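PDB 3ISA: putative enoyl-CoA hydratase/isomerase from Bordetella parapertussis, which probably acts on acyl-CoA thioesters as a crotonase-family enoyl-CoA hydratase or isomerase. Local coordinates for the interface of chains A and B. Residues are numbered along the deposited sequence; one frame, centred on the assembly and turned at random. Chains: chain A/B, Putative enoyl-CoA hydratase/isomerase.

The interface of chains A and B. Residues chain A 77-79, 81-82, 85, 225, 229; chain B 78-79, 81-82, 85-86, 89.
Water 1, matched by its twin water 2, is the best-held polar atom of this crotonase-family helix-to-helix interface, held by two groups, one from each subunit. The backbone N of A:Gly78 donates to it over 3.0 Å in a bond bent to 142° at the hydrogen. From the other chain the carboxylate OD1 of B:Asp79 lies 2.7 Å from the oxygen of water 1. Water 2 repeats the bridge with the chains exchanged, as two-fold symmetry requires. Both N-H groups belong to the first turn of helix 77-95, and no direct polar bond crosses this patch. The carboxylates approach one another, A:Asp79 OD1 to B:Asp79 OD1 being 4.5 Å; the nearby helix N-termini could offset their like charges.

Alongside the water bridges, A:Gly78, A:Leu81 and A:Leu82 meet B:Gly78, B:Leu81 and B:Leu82. With no side chain at A:Gly78, its CA packs directly on B:Leu82 CB at 3.7 Å. A:Leu81 and B:Leu81 both hold CG anti to the backbone N (chi1 170° and 173°) and cross at about a right angle, each sending CD2 past the other onto the partner chain's backbone; A:Leu81 CD2 is 3.6 Å from B:Leu82 CA. B:Leu82 forks: CD2 lies over the backbone of A:Gly78, while CD1 meets the methyl CB of A:Ala229 at 3.8 Å. That methyl, ending helix 217-229, also touches B:Val85 CG1 at 3.7 Å, the branch anti to the backbone N. The deposited assembly is a hexamer, in keeping with the family, so this pairing may be biological.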
ATOM      1  N   GLU A  77     -13.673 -27.890 -17.409  1.00 23.35           N
ATOM      2  CA  GLU A  77     -12.714 -26.833 -17.097  0.50 23.90           C
ATOM      3  C   GLU A  77     -13.133 -26.100 -15.792  1.00 22.92           C
ATOM      4  O   GLU A  77     -12.315 -25.791 -14.993  1.00 23.40           O
ATOM      5  CB  GLU A  77     -12.445 -25.903 -18.284  0.50 23.16           C
ATOM      6  CG  GLU A  77     -11.669 -26.604 -19.400  0.50 30.89           C
ATOM      7  CD  GLU A  77     -10.977 -25.656 -20.355  0.50 38.58           C
ATOM      8  OE1 GLU A  77      -9.885 -26.010 -20.825  0.50 26.31           O
ATOM      9  OE2 GLU A  77     -11.514 -24.564 -20.644  0.50 45.42           O
ATOM     10  N   GLY A  78     -14.412 -25.862 -15.622  1.00 24.20           N
ATOM     11  CA  GLY A  78     -14.942 -25.306 -14.396  1.00 22.46           C
ATOM     12  C   GLY A  78     -14.699 -26.156 -13.152  1.00 20.47           C
ATOM     13  O   GLY A  78     -14.359 -25.612 -12.080  1.00 18.04           O
ATOM     14  N   ASP A  79     -14.893 -27.475 -13.274  1.00 21.27           N
ATOM     15  CA  ASP A  79     -14.686 -28.386 -12.138  1.00 22.24           C
ATOM     16  C   ASP A  79     -13.235 -28.280 -11.694  1.00 20.48           C
ATOM     17  O   ASP A  79     -12.950 -28.264 -10.504  1.00 19.23           O
ATOM     18  CB  ASP A  79     -14.952 -29.860 -12.480  1.00 21.82           C
ATOM     19  CG  ASP A  79     -16.408 -30.151 -12.825  1.00 23.29           C
ATOM     20  OD1 ASP A  79     -17.334 -29.446 -12.344  1.00 25.74           O
ATOM     21  OD2 ASP A  79     -16.600 -31.107 -13.605  1.00 25.56           O
ATOM     22  N   LEU A  81     -11.144 -25.668 -12.209  1.00 20.01           N
ATOM     23  CA  LEU A  81     -10.927 -24.337 -11.620  1.00 21.15           C
ATOM     24  C   LEU A  81     -11.385 -24.327 -10.163  1.00 21.34           C
ATOM     25  O   LEU A  81     -10.652 -23.873  -9.286  1.00 19.05           O
ATOM     26  CB  LEU A  81     -11.681 -23.240 -12.381  1.00 19.55           C
ATOM     27  CG  LEU A  81     -11.723 -21.856 -11.707  1.00 22.86           C
ATOM     28  CD1 LEU A  81     -10.332 -21.195 -11.628  1.00 20.63           C
ATOM     29  CD2 LEU A  81     -12.702 -20.945 -12.395  1.00 19.45           C
ATOM     30  N   LEU A  82     -12.597 -24.823  -9.923  1.00 19.08           N
ATOM     31  CA  LEU A  82     -13.112 -24.944  -8.562  1.00 17.07           C
ATOM     32  C   LEU A  82     -12.172 -25.688  -7.619  1.00 17.36           C
ATOM     33  O   LEU A  82     -11.886 -25.192  -6.518  1.00 18.29           O
ATOM     34  CB  LEU A  82     -14.497 -25.587  -8.528  1.00 20.11           C
ATOM     35  CG  LEU A  82     -15.110 -25.775  -7.131  1.00 23.08           C
ATOM     36  CD1 LEU A  82     -15.195 -24.491  -6.285  1.00 17.69           C
ATOM     37  CD2 LEU A  82     -16.482 -26.419  -7.267  1.00 25.96           C
ATOM     38  N   VAL A  85      -9.153 -23.513  -6.890  1.00 17.55           N
ATOM     39  CA  VAL A  85      -9.542 -22.409  -6.023  1.00 15.51           C
ATOM     40  C   VAL A  85      -9.655 -22.880  -4.573  1.00 17.54           C
ATOM     41  O   VAL A  85      -9.145 -22.208  -3.661  1.00 17.88           O
ATOM     42  CB  VAL A  85     -10.842 -21.713  -6.535  1.00 15.23           C
ATOM     43  CG1 VAL A  85     -11.439 -20.799  -5.464  1.00 14.72           C
ATOM     44  CG2 VAL A  85     -10.522 -20.920  -7.830  1.00 17.41           C
ATOM     45  N   ALA A 225      -6.781 -17.844  -9.827  1.00 16.94           N
ATOM     46  CA  ALA A 225      -8.048 -17.833 -10.555  1.00 17.03           C
ATOM     47  C   ALA A 225      -7.852 -17.474 -12.029  1.00 20.55           C
ATOM     48  O   ALA A 225      -8.341 -18.195 -12.899  1.00 18.85           O
ATOM     49  CB  ALA A 225      -9.068 -16.890  -9.876  1.00 17.96           C
ATOM     50  N   ALA A 229      -8.449 -20.100 -15.114  1.00 19.92           N
ATOM     51  CA  ALA A 229      -9.647 -19.777 -15.911  1.00 20.28           C
ATOM     52  C   ALA A 229      -9.340 -19.442 -17.377  1.00 22.23           C
ATOM     53  O   ALA A 229     -10.255 -19.174 -18.156  1.00 25.19           O
ATOM     54  CB  ALA A 229     -10.427 -18.648 -15.287  1.00 19.59           C
TER
ATOM     55  N   GLY B  78     -18.570 -25.854 -10.241  1.00 21.33           N
ATOM     56  CA  GLY B  78     -17.356 -25.418 -10.930  1.00 20.45           C
ATOM     57  C   GLY B  78     -17.666 -24.661 -12.221  1.00 20.06           C
ATOM     58  O   GLY B  78     -17.050 -23.629 -12.514  1.00 19.45           O
ATOM     59  N   ASP B  79     -18.615 -25.190 -12.993  1.00 17.91           N
ATOM     60  CA  ASP B  79     -19.073 -24.553 -14.235  1.00 20.38           C
ATOM     61  C   ASP B  79     -19.572 -23.144 -13.936  1.00 17.10           C
ATOM     62  O   ASP B  79     -19.250 -22.181 -14.650  1.00 20.36           O
ATOM     63  CB  ASP B  79     -20.225 -25.361 -14.869  1.00 21.50           C
ATOM     64  CG  ASP B  79     -19.786 -26.702 -15.457  1.00 32.25           C
ATOM     65  OD1 ASP B  79     -18.591 -26.884 -15.806  1.00 25.46           O
ATOM     66  OD2 ASP B  79     -20.679 -27.578 -15.572  1.00 29.90           O
ATOM     67  N   LEU B  81     -18.811 -21.274 -11.224  1.00 17.69           N
ATOM     68  CA  LEU B  81     -17.657 -20.485 -10.779  1.00 20.47           C
ATOM     69  C   LEU B  81     -16.879 -19.935 -11.984  1.00 16.93           C
ATOM     70  O   LEU B  81     -16.595 -18.737 -12.038  1.00 17.32           O
ATOM     71  CB  LEU B  81     -16.702 -21.322  -9.920  1.00 19.40           C
ATOM     72  CG  LEU B  81     -15.398 -20.603  -9.553  1.00 20.16           C
ATOM     73  CD1 LEU B  81     -15.644 -19.339  -8.714  1.00 20.15           C
ATOM     74  CD2 LEU B  81     -14.437 -21.538  -8.845  1.00 22.23           C
ATOM     75  N   LEU B  82     -16.542 -20.821 -12.919  1.00 17.00           N
ATOM     76  CA  LEU B  82     -15.789 -20.459 -14.111  1.00 21.00           C
ATOM     77  C   LEU B  82     -16.483 -19.324 -14.864  1.00 23.41           C
ATOM     78  O   LEU B  82     -15.842 -18.348 -15.220  1.00 18.84           O
ATOM     79  CB  LEU B  82     -15.548 -21.668 -15.013  1.00 21.50           C
ATOM     80  CG  LEU B  82     -14.874 -21.373 -16.363  1.00 24.35           C
ATOM     81  CD1 LEU B  82     -13.486 -20.734 -16.194  1.00 23.11           C
ATOM     82  CD2 LEU B  82     -14.778 -22.607 -17.229  1.00 27.19           C
ATOM     83  N   VAL B  85     -16.178 -16.111 -12.907  1.00 15.92           N
ATOM     84  CA  VAL B  85     -14.799 -15.631 -13.034  1.00 15.88           C
ATOM     85  C   VAL B  85     -14.556 -14.942 -14.386  1.00 21.19           C
ATOM     86  O   VAL B  85     -13.944 -13.859 -14.441  1.00 16.40           O
ATOM     87  CB  VAL B  85     -13.749 -16.763 -12.754  1.00 16.04           C
ATOM     88  CG1 VAL B  85     -12.330 -16.329 -13.174  1.00 16.85           C
ATOM     89  CG2 VAL B  85     -13.772 -17.131 -11.250  1.00 16.62           C
ATOM     90  N   ARG B  86     -15.065 -15.544 -15.461  1.00 22.34           N
ATOM     91  CA  ARG B  86     -14.934 -14.955 -16.799  1.00 19.74           C
ATOM     92  C   ARG B  86     -15.685 -13.624 -16.914  1.00 19.39           C
ATOM     93  O   ARG B  86     -15.206 -12.685 -17.575  1.00 20.37           O
ATOM     94  CB  ARG B  86     -15.347 -15.952 -17.893  1.00 18.72           C
ATOM     95  CG  ARG B  86     -14.433 -17.196 -17.998  1.00 16.02           C
ATOM     96  CD  ARG B  86     -12.991 -16.810 -18.268  1.00 23.43           C
ATOM     97  NE  ARG B  86     -12.787 -16.447 -19.666  1.00 20.73           N
ATOM     98  CZ  ARG B  86     -11.663 -15.926 -20.157  1.00 31.50           C
ATOM     99  NH1 ARG B  86     -10.622 -15.667 -19.362  1.00 24.66           N
ATOM    100  NH2 ARG B  86     -11.581 -15.644 -21.449  1.00 26.44           N
ATOM    101  N   MET B  89     -13.472 -11.113 -15.175  1.00 15.68           N
ATOM    102  CA  MET B  89     -12.348 -10.810 -16.050  1.00 17.77           C
ATOM    103  C   MET B  89     -12.766  -9.833 -17.178  1.00 20.15           C
ATOM    104  O   MET B  89     -12.049  -8.879 -17.468  1.00 19.17           O
ATOM    105  CB  MET B  89     -11.690 -12.110 -16.550  1.00 19.64           C
ATOM    106  CG  MET B  89     -11.033 -12.957 -15.408  1.00 22.06           C
ATOM    107  SD  MET B  89     -10.323 -14.558 -15.861  1.00 12.41           S
ATOM    108  CE  MET B  89      -8.964 -13.999 -16.849  1.00 24.80           C
TER
HETATM  109  O   HOH W   1     -16.885 -25.408 -17.269  1.00 22.35           O
HETATM  110  O   HOH W   2     -17.626 -28.661  -9.786  1.00 25.57           O